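Local coordinates for neck and C-terminal motor domain of Kar3 (Candida glabrata, PDB 4GKR), which probably couples ATP hydrolysis to force production on microtubules, as a mitotic motor of the kinesin-14 family, at residues 64-68 / 352-357. Residues are numbered along the deposited sequence.
Sequences MTINR and TINSLR
A small antiparallel sheet can pack against the body of a motor domain by laying one face of a strand on a helix, and in the Kar3 kinesin fold strand 62-67, the middle of three, does this with helix 349-363. The segment axes approach to 10.9 Å, their directions 149° apart, with the CA atoms of Ile66 and Ile353 8.0 Å from each other. Extended backbone alternation turns Met64 (p, t, chi3 12°) and Ile66 (m, t) toward the helix, Thr65 and Asn67 away. Along the helix, Thr352 comes first: its OG1 hydrogen-bonds back to His348 O, while its CG2 lies 3.9 Å from Ile66 CD1. One residue on, Ile353 (m, t) sets CG1 4.1 Å from Ile66 CD1, and its CD1 is 4.0 Å from Arg68 NE. Leu356 (m, t), its N hydrogen-bonded to Thr352 O at 3.0 Å, brings CD1 to 3.3 Å from Ile66 CD1 and 3.6 Å from Met64 SD; Val340 and Ile342 also touch it. Arg357 then reaches the exposed margin, its NH1 4.1 Å from Arg68 NH2. These like charges add no attraction, so cohesion here probably rests on burying apolar side chains (281 Å² in all).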
ATOM      1  N   MET A  64      -3.775   1.569 -21.093  1.00 56.55           N
ATOM      2  CA  MET A  64      -5.225   1.436 -21.126  1.00 57.44           C
ATOM      3  C   MET A  64      -5.797   2.740 -21.620  1.00 58.86           C
ATOM      4  O   MET A  64      -5.189   3.787 -21.457  1.00 58.63           O
ATOM      5  CB  MET A  64      -5.811   1.118 -19.743  1.00 54.50           C
ATOM      6  CG  MET A  64      -5.630   2.220 -18.706  1.00 52.99           C
ATOM      7  SD  MET A  64      -6.411   1.998 -17.080  1.00 51.66           S
ATOM      8  CE  MET A  64      -6.913   0.279 -17.115  1.00 51.63           C
ATOM      9  N   THR A  65      -6.979   2.674 -22.207  1.00 60.87           N
ATOM     10  CA  THR A  65      -7.688   3.871 -22.589  1.00 62.85           C
ATOM     11  C   THR A  65      -9.022   3.912 -21.875  1.00 62.17           C
ATOM     12  O   THR A  65      -9.588   2.884 -21.513  1.00 60.31           O
ATOM     13  CB  THR A  65      -7.935   3.928 -24.112  1.00 67.66           C
ATOM     14  OG1 THR A  65      -8.828   2.873 -24.498  1.00 68.92           O
ATOM     15  CG2 THR A  65      -6.620   3.814 -24.902  1.00 68.61           C
ATOM     16  N   ILE A  66      -9.523   5.117 -21.674  1.00 64.57           N
ATOM     17  CA  ILE A  66     -10.880   5.295 -21.206  1.00 66.46           C
ATOM     18  C   ILE A  66     -11.637   6.123 -22.225  1.00 71.56           C
ATOM     19  O   ILE A  66     -11.233   7.249 -22.531  1.00 73.76           O
ATOM     20  CB  ILE A  66     -10.905   5.996 -19.849  1.00 63.72           C
ATOM     21  CG1 ILE A  66     -10.228   5.111 -18.810  1.00 61.15           C
ATOM     22  CG2 ILE A  66     -12.337   6.308 -19.438  1.00 64.39           C
ATOM     23  CD1 ILE A  66     -10.024   5.797 -17.483  1.00 60.03           C
ATOM     24  N   ASN A  67     -12.716   5.557 -22.765  1.00 75.68           N
ATOM     25  CA  ASN A  67     -13.617   6.301 -23.644  1.00 80.95           C
ATOM     26  C   ASN A  67     -14.591   7.127 -22.796  1.00 82.19           C
ATOM     27  O   ASN A  67     -15.470   6.579 -22.137  1.00 82.67           O
ATOM     28  CB  ASN A  67     -14.358   5.365 -24.607  1.00 82.66           C
ATOM     29  N   ARG A  68     -14.421   8.447 -22.809  1.00 84.40           N
ATOM     30  CA  ARG A  68     -15.187   9.348 -21.944  1.00 85.10           C
ATOM     31  C   ARG A  68     -16.645   9.531 -22.380  1.00 89.97           C
ATOM     32  O   ARG A  68     -17.424  10.193 -21.684  1.00 91.38           O
ATOM     33  CB  ARG A  68     -14.507  10.716 -21.903  1.00 85.09           C
ATOM     34  CG  ARG A  68     -14.905  11.601 -20.740  1.00 83.43           C
ATOM     35  CD  ARG A  68     -14.281  12.964 -20.924  1.00 85.74           C
ATOM     36  NE  ARG A  68     -13.468  13.318 -19.766  1.00 84.68           N
ATOM     37  CZ  ARG A  68     -12.338  14.019 -19.828  1.00 85.98           C
ATOM     38  NH1 ARG A  68     -11.875  14.446 -21.002  1.00 88.46           N
ATOM     39  NH2 ARG A  68     -11.664  14.291 -18.715  1.00 83.01           N
ATOM     40  N   THR A 352     -12.994   7.694 -11.618  1.00 42.58           N
ATOM     41  CA  THR A 352     -11.997   6.766 -12.169  1.00 41.51           C
ATOM     42  C   THR A 352     -10.885   7.549 -12.875  1.00 42.05           C
ATOM     43  O   THR A 352      -9.690   7.276 -12.689  1.00 40.57           O
ATOM     44  CB  THR A 352     -12.642   5.749 -13.131  1.00 43.23           C
ATOM     45  OG1 THR A 352     -13.379   4.790 -12.370  1.00 43.21           O
ATOM     46  CG2 THR A 352     -11.607   5.012 -13.964  1.00 42.79           C
ATOM     47  N   ILE A 353     -11.292   8.541 -13.664  1.00 43.57           N
ATOM     48  CA  ILE A 353     -10.357   9.428 -14.340  1.00 44.09           C
ATOM     49  C   ILE A 353      -9.450  10.186 -13.359  1.00 42.18           C
ATOM     50  O   ILE A 353      -8.235  10.236 -13.550  1.00 41.50           O
ATOM     51  CB  ILE A 353     -11.077  10.352 -15.347  1.00 46.60           C
ATOM     52  CG1 ILE A 353     -11.364   9.565 -16.627  1.00 48.59           C
ATOM     53  CG2 ILE A 353     -10.232  11.566 -15.693  1.00 47.35           C
ATOM     54  CD1 ILE A 353     -12.479  10.115 -17.495  1.00 51.07           C
ATOM     55  N   ASN A 354     -10.024  10.739 -12.294  1.00 41.51           N
ATOM     56  CA  ASN A 354      -9.201  11.435 -11.293  1.00 40.29           C
ATOM     57  C   ASN A 354      -8.171  10.500 -10.708  1.00 37.55           C
ATOM     58  O   ASN A 354      -6.996  10.831 -10.659  1.00 37.38           O
ATOM     59  CB  ASN A 354     -10.038  12.058 -10.187  1.00 40.52           C
ATOM     60  CG  ASN A 354     -11.174  12.892 -10.727  1.00 44.45           C
ATOM     61  OD1 ASN A 354     -12.302  12.776 -10.257  1.00 46.79           O
ATOM     62  ND2 ASN A 354     -10.900  13.709 -11.746  1.00 46.23           N
ATOM     63  N   SER A 355      -8.609   9.314 -10.317  1.00 36.36           N
ATOM     64  CA  SER A 355      -7.697   8.294  -9.832  1.00 34.50           C
ATOM     65  C   SER A 355      -6.552   8.015 -10.789  1.00 34.71           C
ATOM     66  O   SER A 355      -5.403   7.986 -10.368  1.00 33.25           O
ATOM     67  CB  SER A 355      -8.447   7.014  -9.522  1.00 33.94           C
ATOM     68  OG  SER A 355      -9.215   7.175  -8.357  1.00 33.55           O
ATOM     69  N   LEU A 356      -6.856   7.833 -12.070  1.00 37.14           N
ATOM     70  CA  LEU A 356      -5.802   7.555 -13.056  1.00 39.01           C
ATOM     71  C   LEU A 356      -4.850   8.723 -13.289  1.00 40.41           C
ATOM     72  O   LEU A 356      -3.639   8.533 -13.373  1.00 40.08           O
ATOM     73  CB  LEU A 356      -6.374   7.043 -14.382  1.00 40.59           C
ATOM     74  CG  LEU A 356      -7.211   5.762 -14.324  1.00 40.68           C
ATOM     75  CD1 LEU A 356      -7.343   5.226 -15.729  1.00 43.09           C
ATOM     76  CD2 LEU A 356      -6.632   4.684 -13.417  1.00 38.28           C
ATOM     77  N   ARG A 357      -5.398   9.928 -13.381  1.00 43.41           N
ATOM     78  CA  ARG A 357      -4.577  11.124 -13.542  1.00 46.82           C
ATOM     79  C   ARG A 357      -3.680  11.351 -12.328  1.00 46.14           C
ATOM     80  O   ARG A 357      -2.519  11.762 -12.472  1.00 47.95           O
ATOM     81  CB  ARG A 357      -5.440  12.343 -13.815  1.00 49.76           C
ATOM     82  CG  ARG A 357      -6.115  12.279 -15.172  1.00 54.52           C
ATOM     83  CD  ARG A 357      -7.303  13.220 -15.248  1.00 58.22           C
ATOM     84  NE  ARG A 357      -6.952  14.495 -15.851  1.00 62.71           N
ATOM     85  CZ  ARG A 357      -7.100  14.790 -17.141  1.00 67.65           C
ATOM     86  NH1 ARG A 357      -7.605  13.894 -17.994  1.00 67.94           N
ATOM     87  NH2 ARG A 357      -6.739  15.998 -17.576  1.00 70.81           N
TER